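2-hydroxyisocaproyl-CoA dehydratase activator (Clostridium difficile, PDB 4EHU) hydrolyses ATP as it passes a single electron, from the [4Fe-4S] cluster held by its homodimer, to (R)-2-hydroxyisocaproyl-CoA dehydratase in leucine fermentation. Local coordinates at residues I140-V144 with S145-S149; S170-I173 with S174-E178; T191-A194 with K195-S199; P237-P240 with Q241-G244. All coordinates share one frame; numbering follows the deposited sequence. Where two conformers were deposited one is given.

The four contacts follow one another along a chain of the actin-fold ATPase family, and two of them touch the bound ATP analogue ANP. Interaction 1 lies beside its adenine and interaction 4 at its alpha-phosphate, with centres about 20 Å apart. Interactions 2 and 3 lie on the helices 165-177 and 182-204 and relate instead to the iron-sulfur cluster: the side chain of Arg196, in one of its two conformers, comes within about 6 Å of it and that of Glu171 within about 11 Å. Interactions 1 and 2 meet directly, where Ile140 CG2 packs on Val172 CG1 at 3.6 Å. Interactions 2 and 4 are farthest apart, about 34 Å between centres.

Interaction 1. Residues I140-V144 with S145-S149; sequences IEVDV and SELGS. With ANP (phosphoaminophosphonic acid-adenylate ester), chain D.
With chi1 at -63° and chi2 at 177°, Leu147 sends CD2 back over the preceding loop, where it meets Val142 and Ile140. With CG1 anti to its carbonyl carbon (chi1 -56°), Val142 turns CG2, which lies between backbone N and carbonyl carbon, to Leu147 CD2 at 3.5 Å, tighter than usual for two carbons. Ile140 reaches the same methyl with the end of its chain, CD1 lying 3.9 Å from Leu147 CD2. Around this small apolar cluster the backbone turns into helix 147-151. Glu146 N donates to Asp143 O at 2.9 Å, coming from above the carbonyl plane rather than within it, and a longer, weak bond joins Leu147 N to Val144 O. A water takes up the next N-H: it donates to Val144 O at 2.8 Å and accepts from Gly148 N, bridging the start of the helix. At the other end of the loop, Glu141, with positive phi, is the C-prime residue of a Schellman motif that closes helix 130-140. The turn also lines the nucleotide pocket, since Ser145 CA lies 3.6 Å from N1 of the ANP adenine and Val144 O 3.7 Å from its C2. The loop thus joins helix 130-140 to helix 147-151, while Leu147 packs on Val186 and His190 of helix 182-204 and Ile140 lies between that helix and helix 165-177.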
loop_
_atom_site.group_PDB
_atom_site.type_symbol
_atom_site.label_atom_id
_atom_site.label_comp_id
_atom_site.label_asym_id
_atom_site.label_seq_id
_atom_site.Cartn_x
_atom_site.Cartn_y
_atom_site.Cartn_z
ATOM N N ILE A 140 -16.939 3.272 2.730
ATOM C CA ILE A 140 -18.304 2.885 2.391
ATOM C C ILE A 140 -19.246 3.108 3.577
ATOM O O ILE A 140 -20.446 2.906 3.467
ATOM C CB ILE A 140 -18.371 1.431 1.904
ATOM C CG1 ILE A 140 -17.995 0.468 3.023
ATOM C CG2 ILE A 140 -17.449 1.231 0.695
ATOM C CD1 ILE A 140 -18.187 -0.983 2.637
ATOM N N GLU A 141 -18.677 3.553 4.692
ATOM C CA GLU A 141 -19.418 3.915 5.895
ATOM C C GLU A 141 -20.245 2.768 6.482
ATOM O O GLU A 141 -21.429 2.914 6.760
ATOM C CB GLU A 141 -20.277 5.155 5.628
ATOM C CG GLU A 141 -19.429 6.326 5.160
ATOM C CD GLU A 141 -20.222 7.595 4.938
ATOM O OE1 GLU A 141 -21.465 7.515 4.865
ATOM O OE2 GLU A 141 -19.595 8.670 4.839
ATOM N N VAL A 142 -19.597 1.630 6.687
ATOM C CA VAL A 142 -20.177 0.569 7.494
ATOM C C VAL A 142 -19.109 0.070 8.448
ATOM O O VAL A 142 -17.923 0.252 8.203
ATOM C CB VAL A 142 -20.685 -0.594 6.638
ATOM C CG1 VAL A 142 -21.695 -0.093 5.608
ATOM C CG2 VAL A 142 -19.530 -1.291 5.974
ATOM N N ASP A 143 -19.514 -0.550 9.546
ATOM C CA ASP A 143 -18.533 -1.058 10.482
ATOM C C ASP A 143 -17.917 -2.320 9.899
ATOM O O ASP A 143 -18.574 -3.061 9.155
ATOM C CB ASP A 143 -19.183 -1.371 11.829
ATOM C CG ASP A 143 -19.996 -0.210 12.367
ATOM O OD1 ASP A 143 -19.717 0.944 11.979
ATOM O OD2 ASP A 143 -20.915 -0.456 13.177
ATOM N N VAL A 144 -16.658 -2.570 10.234
ATOM C CA VAL A 144 -15.971 -3.744 9.712
ATOM C C VAL A 144 -16.711 -5.014 10.128
ATOM O O VAL A 144 -16.649 -6.021 9.433
ATOM C CB VAL A 144 -14.490 -3.815 10.167
ATOM C CG1 VAL A 144 -13.717 -2.640 9.605
ATOM C CG2 VAL A 144 -14.384 -3.848 11.682
ATOM N N SER A 145 -17.419 -4.955 11.250
ATOM C CA SER A 145 -18.157 -6.120 11.767
ATOM C C SER A 145 -19.385 -6.479 10.928
ATOM O O SER A 145 -19.945 -7.560 11.101
ATOM C CB SER A 145 -18.574 -5.897 13.223
ATOM O OG SER A 145 -19.575 -4.898 13.316
ATOM N N GLU A 146 -19.817 -5.568 10.057
ATOM C CA GLU A 146 -20.992 -5.821 9.221
ATOM C C GLU A 146 -20.638 -6.310 7.818
ATOM O O GLU A 146 -21.541 -6.726 7.086
ATOM C CB GLU A 146 -21.838 -4.551 9.065
ATOM C CG GLU A 146 -22.195 -3.840 10.359
ATOM C CD GLU A 146 -22.613 -2.392 10.122
ATOM O OE1 GLU A 146 -22.049 -1.491 10.779
ATOM O OE2 GLU A 146 -23.504 -2.154 9.276
ATOM N N LEU A 147 -19.362 -6.230 7.425
ATOM C CA LEU A 147 -18.970 -6.566 6.049
ATOM C C LEU A 147 -19.372 -7.985 5.645
ATOM O O LEU A 147 -19.854 -8.197 4.540
ATOM C CB LEU A 147 -17.455 -6.401 5.860
ATOM C CG LEU A 147 -16.941 -4.970 6.041
ATOM C CD1 LEU A 147 -15.397 -4.944 5.909
ATOM C CD2 LEU A 147 -17.567 -4.016 5.031
ATOM N N GLY A 148 -19.146 -8.954 6.524
ATOM C CA GLY A 148 -19.408 -10.344 6.200
ATOM C C GLY A 148 -20.868 -10.552 5.834
ATOM O O GLY A 148 -21.198 -11.179 4.823
ATOM N N SER A 149 -21.755 -10.018 6.665
ATOM C CA SER A 149 -23.185 -10.226 6.481
ATOM C C SER A 149 -23.656 -9.475 5.234
ATOM O O SER A 149 -24.487 -9.978 4.467
ATOM C CB SER A 149 -23.943 -9.758 7.725
ATOM O OG SER A 149 -25.350 -9.775 7.523
HETATM P PG ANP D . -0.899 -8.176 13.395
HETATM O O1G ANP D . 0.280 -7.543 14.125
HETATM O O2G ANP D . -1.005 -9.639 13.745
HETATM O O3G ANP D . -0.878 -7.929 11.938
HETATM P PB ANP D . -3.323 -7.836 15.181
HETATM O O1B ANP D . -3.569 -6.742 16.187
HETATM O O2B ANP D . -2.967 -9.212 15.747
HETATM N N3B ANP D . -2.205 -7.244 14.001
HETATM P PA ANP D . -5.982 -8.924 14.746
HETATM O O1A ANP D . -6.360 -8.578 16.143
HETATM O O2A ANP D . -5.672 -10.349 14.344
HETATM O O3A ANP D . -4.691 -8.040 14.320
HETATM O "O5'" ANP D . -7.046 -8.366 13.679
HETATM C "C5'" ANP D . -7.303 -6.962 13.581
HETATM C "C4'" ANP D . -8.459 -6.742 12.610
HETATM O "O4'" ANP D . -9.493 -7.713 12.541
HETATM C "C3'" ANP D . -8.893 -5.395 12.061
HETATM O "O3'" ANP D . -7.890 -4.844 11.196
HETATM C "C2'" ANP D . -10.222 -5.732 11.376
HETATM O "O2'" ANP D . -10.128 -5.693 9.941
HETATM C "C1'" ANP D . -10.591 -7.149 11.814
HETATM N N9 ANP D . -11.740 -7.203 12.737
HETATM C C8 ANP D . -11.749 -6.862 14.042
HETATM N N7 ANP D . -12.968 -7.096 14.590
HETATM C C5 ANP D . -13.743 -7.606 13.601
HETATM C C6 ANP D . -15.123 -8.084 13.487
HETATM N N6 ANP D . -15.934 -8.031 14.572
HETATM N N1 ANP D . -15.537 -8.553 12.283
HETATM C C2 ANP D . -14.734 -8.608 11.210
HETATM N N3 ANP D . -13.463 -8.179 11.241
HETATM C C4 ANP D . -12.930 -7.689 12.389
HETATM O O HOH W 1 -17.438 -8.679 8.914
#

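Interaction 2. Residues S170-I173 with S174-E178; sequences SEVI and SHLSE
The last two turns of helix 165-177, which follows directly on the cluster ligand Cys164, carry this contact. Regular alpha-helical bonds join the turns: Ser174, His175, Leu176 and Ser177 each donate their backbone N to the carbonyl oxygen four residues earlier, from Ser170 to Ile173. The imidazole of His175 leans over the preceding turn, its CD2 lying 3.2 Å from Glu171 O. With chi1 at -75°, CG stands beside the backbone N, which brings the ring back along the helix; its NE2 bonds to Ser159 O. The carboxylate of Glu171 is gripped by Ser162 OG and Ser161 N, so two side chains one turn apart tie the helix to the same neighbouring segment. Val172 and Leu176 form an apolar stripe, CG1 of the first lying 4.2 Å from CD1 of the second, and both pack on Ile140 of helix 130-140 and Ile185 of helix 182-204. Ser170 OG turns instead to Arg131 of the second subunit, bringing this helix into the dimer interface. At the C-terminal end Ser174 O accepts two bonds from the same face of its carbonyl plane: Glu178 N at 2.9 Å and the hydroxyl Ser177 OG, also at 2.9 Å.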
loop_
_atom_site.group_PDB
_atom_site.type_symbol
_atom_site.label_atom_id
_atom_site.label_comp_id
_atom_site.label_asym_id
_atom_site.label_seq_id
_atom_site.Cartn_x
_atom_site.Cartn_y
_atom_site.Cartn_z
ATOM N N SER A 170 -9.689 4.481 -4.534
ATOM C CA SER A 170 -10.263 5.316 -5.592
ATOM C C SER A 170 -11.312 4.568 -6.420
ATOM O O SER A 170 -12.320 5.154 -6.821
ATOM C CB SER A 170 -9.166 5.836 -6.502
ATOM O OG SER A 170 -8.351 6.749 -5.796
ATOM N N GLU A 171 -11.082 3.286 -6.695
ATOM C CA GLU A 171 -12.090 2.514 -7.438
ATOM C C GLU A 171 -13.373 2.371 -6.639
ATOM O O GLU A 171 -14.443 2.447 -7.205
ATOM C CB GLU A 171 -11.594 1.109 -7.837
ATOM C CG GLU A 171 -10.437 1.174 -8.823
ATOM C CD GLU A 171 -9.997 -0.206 -9.304
ATOM O OE1 GLU A 171 -10.835 -0.952 -9.858
ATOM O OE2 GLU A 171 -8.813 -0.539 -9.121
ATOM N N VAL A 172 -13.249 2.162 -5.334
ATOM C CA VAL A 172 -14.411 1.978 -4.467
ATOM C C VAL A 172 -15.191 3.291 -4.375
ATOM O O VAL A 172 -16.412 3.298 -4.441
ATOM C CB VAL A 172 -13.988 1.467 -3.066
ATOM C CG1 VAL A 172 -15.127 1.573 -2.060
ATOM C CG2 VAL A 172 -13.508 0.027 -3.160
ATOM N N ILE A 173 -14.480 4.402 -4.255
ATOM C CA ILE A 173 -15.127 5.711 -4.307
ATOM C C ILE A 173 -15.911 5.876 -5.605
ATOM O O ILE A 173 -17.035 6.368 -5.595
ATOM C CB ILE A 173 -14.102 6.837 -4.133
ATOM C CG1 ILE A 173 -13.588 6.814 -2.700
ATOM C CG2 ILE A 173 -14.722 8.213 -4.461
ATOM C CD1 ILE A 173 -12.439 7.774 -2.438
ATOM N N SER A 174 -15.339 5.439 -6.719
ATOM C CA SER A 174 -16.016 5.558 -8.002
ATOM C C SER A 174 -17.250 4.678 -8.063
ATOM O O SER A 174 -18.274 5.068 -8.627
ATOM C CB SER A 174 -15.072 5.207 -9.144
ATOM O OG SER A 174 -14.097 6.215 -9.279
ATOM N N HIS A 175 -17.148 3.482 -7.497
ATOM C CA HIS A 175 -18.287 2.580 -7.451
ATOM C C HIS A 175 -19.417 3.181 -6.629
ATOM O O HIS A 175 -20.583 3.060 -6.994
ATOM C CB HIS A 175 -17.888 1.226 -6.880
ATOM C CG HIS A 175 -17.109 0.363 -7.825
ATOM N ND1 HIS A 175 -17.542 0.065 -9.101
ATOM C CD2 HIS A 175 -15.956 -0.327 -7.649
ATOM C CE1 HIS A 175 -16.675 -0.748 -9.679
ATOM N NE2 HIS A 175 -15.700 -0.998 -8.821
ATOM N N LEU A 176 -19.082 3.823 -5.520
ATOM C CA LEU A 176 -20.101 4.426 -4.663
ATOM C C LEU A 176 -20.782 5.580 -5.405
ATOM O O LEU A 176 -22.002 5.738 -5.338
ATOM C CB LEU A 176 -19.500 4.921 -3.348
ATOM C CG LEU A 176 -18.913 3.898 -2.363
ATOM C CD1 LEU A 176 -18.003 4.577 -1.354
ATOM C CD2 LEU A 176 -20.012 3.121 -1.631
ATOM N N SER A 177 -20.006 6.379 -6.129
ATOM C CA SER A 177 -20.597 7.490 -6.878
ATOM C C SER A 177 -21.442 6.960 -8.034
ATOM O O SER A 177 -22.429 7.582 -8.442
ATOM C CB SER A 177 -19.509 8.444 -7.387
ATOM O OG SER A 177 -18.838 7.909 -8.514
ATOM N N GLU A 178 -21.081 5.797 -8.557
ATOM C CA GLU A 178 -21.859 5.192 -9.634
ATOM C C GLU A 178 -23.058 4.394 -9.119
ATOM O O GLU A 178 -23.747 3.737 -9.895
ATOM C CB GLU A 178 -20.960 4.310 -10.494
ATOM C CG GLU A 178 -19.990 5.127 -11.338
ATOM C CD GLU A 178 -18.894 4.292 -11.955
ATOM O OE1 GLU A 178 -19.036 3.052 -12.005
ATOM O OE2 GLU A 178 -17.879 4.884 -12.386
HETATM O O HOH W 2 -12.440 7.852 -7.485
#

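Interaction 3. Residues T191-A194 with K195-S199; sequences TSVA and KRVSS
Lys195 runs back from its CB alongside Thr191, one turn earlier, and the two side chains point the same way. Lys195 CB lies 3.5 Å from Thr191 O and Lys195 CG closer still, at 3.3 Å from that oxygen, because chi1 of -76° sets CG beside the backbone N. Lys195 CD then passes Thr191 CG2 at 4.0 Å, and Lys195 CE lies 3.7 Å from it. A bend at chi4 (-57°) turns NZ off this line to a salt bridge with Glu229 of helix 220-230. Of the Thr191 side chain it is the methyl that faces the lysine; the hydroxyl bonds to Arg228 on that helix and to Glu157. Both residues belong to helix 182-204, which in this actin-like ATPase packs between helix 220-230, helix 130-140 and strand 96-100. Along its backbone Lys195 N donates to Thr191 O at 2.8 Å. Val193 CG1 and Val197 CG2, 4.4 Å apart, occupy another side, where Val193 touches Phe132 and Leu133 and Val197 rests on Ile98 and Ile100. In the conformer described, one of two, Arg196 NE bonds to Ala127 O and the side chain also touches the cluster ligand Cys125. Ala194 O receives Ser198 N at 2.8 Å.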
loop_
_atom_site.group_PDB
_atom_site.type_symbol
_atom_site.label_atom_id
_atom_site.label_comp_id
_atom_site.label_asym_id
_atom_site.label_seq_id
_atom_site.Cartn_x
_atom_site.Cartn_y
_atom_site.Cartn_z
ATOM N N THR A 191 -12.907 -10.029 -2.244
ATOM C CA THR A 191 -12.187 -10.785 -3.236
ATOM C C THR A 191 -10.763 -10.221 -3.380
ATOM O O THR A 191 -9.828 -10.980 -3.502
ATOM C CB THR A 191 -12.935 -10.758 -4.568
ATOM O OG1 THR A 191 -14.104 -11.567 -4.418
ATOM C CG2 THR A 191 -12.044 -11.311 -5.704
ATOM N N SER A 192 -10.608 -8.906 -3.312
ATOM C CA SER A 192 -9.258 -8.313 -3.330
ATOM C C SER A 192 -8.356 -8.904 -2.248
ATOM O O SER A 192 -7.228 -9.316 -2.521
ATOM C CB SER A 192 -9.349 -6.804 -3.145
ATOM O OG SER A 192 -9.901 -6.208 -4.301
ATOM N N VAL A 193 -8.855 -8.963 -1.019
ATOM C CA VAL A 193 -8.037 -9.449 0.091
ATOM C C VAL A 193 -7.744 -10.923 -0.147
ATOM O O VAL A 193 -6.602 -11.372 -0.023
ATOM C CB VAL A 193 -8.771 -9.264 1.416
ATOM C CG1 VAL A 193 -8.063 -10.052 2.561
ATOM C CG2 VAL A 193 -8.882 -7.773 1.724
ATOM N N ALA A 194 -8.782 -11.667 -0.528
ATOM C CA ALA A 194 -8.659 -13.104 -0.666
ATOM C C ALA A 194 -7.697 -13.481 -1.777
ATOM O O ALA A 194 -6.956 -14.448 -1.643
ATOM C CB ALA A 194 -10.065 -13.751 -0.897
ATOM N N LYS A 195 -7.693 -12.729 -2.872
ATOM C CA LYS A 195 -6.741 -13.002 -3.945
ATOM C C LYS A 195 -5.316 -12.810 -3.468
ATOM O O LYS A 195 -4.440 -13.594 -3.794
ATOM C CB LYS A 195 -7.006 -12.109 -5.156
ATOM C CG LYS A 195 -8.217 -12.622 -5.929
ATOM C CD LYS A 195 -8.396 -11.952 -7.268
ATOM C CE LYS A 195 -9.534 -12.628 -8.060
ATOM N NZ LYS A 195 -9.326 -14.099 -8.278
ATOM N N ARG A 196 -5.090 -11.775 -2.675
ATOM C CA ARG A 196 -3.726 -11.493 -2.243
ATOM C C ARG A 196 -3.200 -12.514 -1.230
ATOM O O ARG A 196 -2.020 -12.898 -1.282
ATOM C CB ARG A 196 -3.633 -10.085 -1.680
ATOM C CG ARG A 196 -2.262 -9.742 -1.202
ATOM C CD ARG A 196 -2.076 -8.255 -1.099
ATOM N NE ARG A 196 -0.848 -7.986 -0.359
ATOM C CZ ARG A 196 0.363 -8.088 -0.886
ATOM N NH1 ARG A 196 0.513 -8.440 -2.158
ATOM N NH2 ARG A 196 1.435 -7.849 -0.139
ATOM N N VAL A 197 -4.056 -12.954 -0.313
ATOM C CA VAL A 197 -3.633 -13.932 0.692
ATOM C C VAL A 197 -3.638 -15.325 0.074
ATOM O O VAL A 197 -2.739 -16.116 0.338
ATOM C CB VAL A 197 -4.520 -13.854 1.916
ATOM C CG1 VAL A 197 -4.094 -14.894 2.974
ATOM C CG2 VAL A 197 -4.423 -12.440 2.508
ATOM N N SER A 198 -4.591 -15.608 -0.817
ATOM C CA SER A 198 -4.606 -16.934 -1.443
ATOM C C SER A 198 -3.360 -17.198 -2.282
ATOM O O SER A 198 -2.956 -18.344 -2.418
ATOM C CB SER A 198 -5.868 -17.170 -2.289
ATOM O OG SER A 198 -5.911 -16.308 -3.391
ATOM N N SER A 199 -2.746 -16.154 -2.837
ATOM C CA SER A 199 -1.527 -16.333 -3.605
ATOM C C SER A 199 -0.426 -16.886 -2.685
ATOM O O SER A 199 0.369 -17.734 -3.097
ATOM C CB SER A 199 -1.082 -15.012 -4.227
ATOM O OG SER A 199 0.192 -15.138 -4.837
#

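Interaction 4. Residues P237-P240 with Q241-G244; sequences PDIP and QLTG. With ANP (phosphoaminophosphonic acid-adenylate ester), chain D.
Gln241 NE2 donates to O1A on the alpha-phosphate of ANP at 2.9 Å, and the bond is almost straight, with an N-H...O angle of 170°. An extended chain, with CG anti to the backbone N (chi1 -168°), carries the amide out to the nucleotide, and Gln241 CG itself passes 3.6 Å from ANP O1A. The other end of the amide is held as well: OE1 accepts from Arg218, which fixes which way round the group is turned. Behind Gln241 the backbone is folded into a turn, with Leu242 N donating to Ile239 O at 3.0 Å from well above the carbonyl plane. Across this turn Leu242 CD1 lies 3.9 Å from Ile239 CB, the two side chains crossing at about a right angle. In the actin-type ATPase fold this is the link from strand 234-235 to helix 243-261, and it places Gln241, an ATP-binding residue, beside Gly215 and Ala12 of the same site. Farther from the nucleotide, Pro237 CG meets Thr243 CG2 at 4.0 Å, closing the loop onto the first turn of the helix. Thr243 OG1 bonds to His83, while Pro237 rests on Val211 and Thr243 on Val213, both of strand 210-213. On the side of the other sheet, Ile239 packs on Ile24 and Leu242 on Ser27 and Thr29, all of strand 23-30.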
loop_
_atom_site.group_PDB
_atom_site.type_symbol
_atom_site.label_atom_id
_atom_site.label_comp_id
_atom_site.label_asym_id
_atom_site.label_seq_id
_atom_site.Cartn_x
_atom_site.Cartn_y
_atom_site.Cartn_z
ATOM N N PRO A 237 -12.012 -21.264 14.028
ATOM C CA PRO A 237 -12.352 -21.515 15.437
ATOM C C PRO A 237 -13.474 -20.603 15.887
ATOM O O PRO A 237 -13.781 -19.638 15.192
ATOM C CB PRO A 237 -11.067 -21.144 16.192
ATOM C CG PRO A 237 -9.990 -21.052 15.145
ATOM C CD PRO A 237 -10.662 -20.699 13.859
ATOM N N ASP A 238 -14.104 -20.914 17.026
ATOM C CA ASP A 238 -15.113 -20.031 17.561
ATOM C C ASP A 238 -14.505 -18.685 17.934
ATOM O O ASP A 238 -15.196 -17.671 17.935
ATOM C CB ASP A 238 -15.783 -20.668 18.791
ATOM C CG ASP A 238 -16.597 -21.906 18.430
ATOM O OD1 ASP A 238 -17.121 -21.966 17.295
ATOM O OD2 ASP A 238 -16.712 -22.817 19.277
ATOM N N ILE A 239 -13.210 -18.689 18.247
ATOM C CA ILE A 239 -12.518 -17.492 18.753
ATOM C C ILE A 239 -11.268 -17.157 17.931
ATOM O O ILE A 239 -10.161 -17.109 18.454
ATOM C CB ILE A 239 -12.085 -17.686 20.227
ATOM C CG1 ILE A 239 -11.356 -19.028 20.402
ATOM C CG2 ILE A 239 -13.306 -17.652 21.146
ATOM C CD1 ILE A 239 -10.589 -19.162 21.752
ATOM N N PRO A 240 -11.439 -16.912 16.627
ATOM C CA PRO A 240 -10.266 -16.814 15.742
ATOM C C PRO A 240 -9.281 -15.711 16.099
ATOM O O PRO A 240 -8.087 -15.874 15.890
ATOM C CB PRO A 240 -10.884 -16.505 14.366
ATOM C CG PRO A 240 -12.223 -15.881 14.708
ATOM C CD PRO A 240 -12.703 -16.623 15.917
ATOM N N GLN A 241 -9.763 -14.599 16.635
ATOM C CA GLN A 241 -8.879 -13.475 16.959
ATOM C C GLN A 241 -8.029 -13.750 18.211
ATOM O O GLN A 241 -7.063 -13.047 18.479
ATOM C CB GLN A 241 -9.708 -12.205 17.171
ATOM C CG GLN A 241 -8.870 -10.936 17.233
ATOM C CD GLN A 241 -9.729 -9.695 17.208
ATOM O OE1 GLN A 241 -10.949 -9.760 17.423
ATOM N NE2 GLN A 241 -9.105 -8.554 16.930
ATOM N N LEU A 242 -8.390 -14.796 18.946
ATOM C CA LEU A 242 -7.782 -15.085 20.241
ATOM C C LEU A 242 -6.817 -16.270 20.252
ATOM O O LEU A 242 -6.329 -16.646 21.332
ATOM C CB LEU A 242 -8.897 -15.361 21.256
ATOM C CG LEU A 242 -9.647 -14.121 21.750
ATOM C CD1 LEU A 242 -11.017 -14.505 22.288
ATOM C CD2 LEU A 242 -8.830 -13.367 22.806
ATOM N N THR A 243 -6.534 -16.870 19.097
ATOM C CA THR A 243 -5.725 -18.090 19.105
ATOM C C THR A 243 -4.286 -17.835 19.536
ATOM O O THR A 243 -3.631 -18.730 20.097
ATOM C CB THR A 243 -5.715 -18.794 17.741
ATOM O OG1 THR A 243 -5.438 -17.845 16.714
ATOM C CG2 THR A 243 -7.100 -19.429 17.457
ATOM N N GLY A 244 -3.807 -16.622 19.282
ATOM C CA GLY A 244 -2.447 -16.261 19.677
ATOM C C GLY A 244 -2.372 -16.169 21.196
ATOM O O GLY A 244 -1.423 -16.652 21.829
HETATM P PG ANP D . -0.899 -8.176 13.395
HETATM O O1G ANP D . 0.280 -7.543 14.125
HETATM O O2G ANP D . -1.005 -9.639 13.745
HETATM O O3G ANP D . -0.878 -7.929 11.938
HETATM P PB ANP D . -3.323 -7.836 15.181
HETATM O O1B ANP D . -3.569 -6.742 16.187
HETATM O O2B ANP D . -2.967 -9.212 15.747
HETATM N N3B ANP D . -2.205 -7.244 14.001
HETATM P PA ANP D . -5.982 -8.924 14.746
HETATM O O1A ANP D . -6.360 -8.578 16.143
HETATM O O2A ANP D . -5.672 -10.349 14.344
HETATM O O3A ANP D . -4.691 -8.040 14.320
HETATM O "O5'" ANP D . -7.046 -8.366 13.679
HETATM C "C5'" ANP D . -7.303 -6.962 13.581
HETATM C "C4'" ANP D . -8.459 -6.742 12.610
HETATM O "O4'" ANP D . -9.493 -7.713 12.541
HETATM C "C3'" ANP D . -8.893 -5.395 12.061
HETATM O "O3'" ANP D . -7.890 -4.844 11.196
HETATM C "C2'" ANP D . -10.222 -5.732 11.376
HETATM O "O2'" ANP D . -10.128 -5.693 9.941
HETATM C "C1'" ANP D . -10.591 -7.149 11.814
HETATM N N9 ANP D . -11.740 -7.203 12.737
HETATM C C8 ANP D . -11.749 -6.862 14.042
HETATM N N7 ANP D . -12.968 -7.096 14.590
HETATM C C5 ANP D . -13.743 -7.606 13.601
HETATM C C6 ANP D . -15.123 -8.084 13.487
HETATM N N6 ANP D . -15.934 -8.031 14.572
HETATM N N1 ANP D . -15.537 -8.553 12.283
HETATM C C2 ANP D . -14.734 -8.608 11.210
HETATM N N3 ANP D . -13.463 -8.179 11.241
HETATM C C4 ANP D . -12.930 -7.689 12.389
#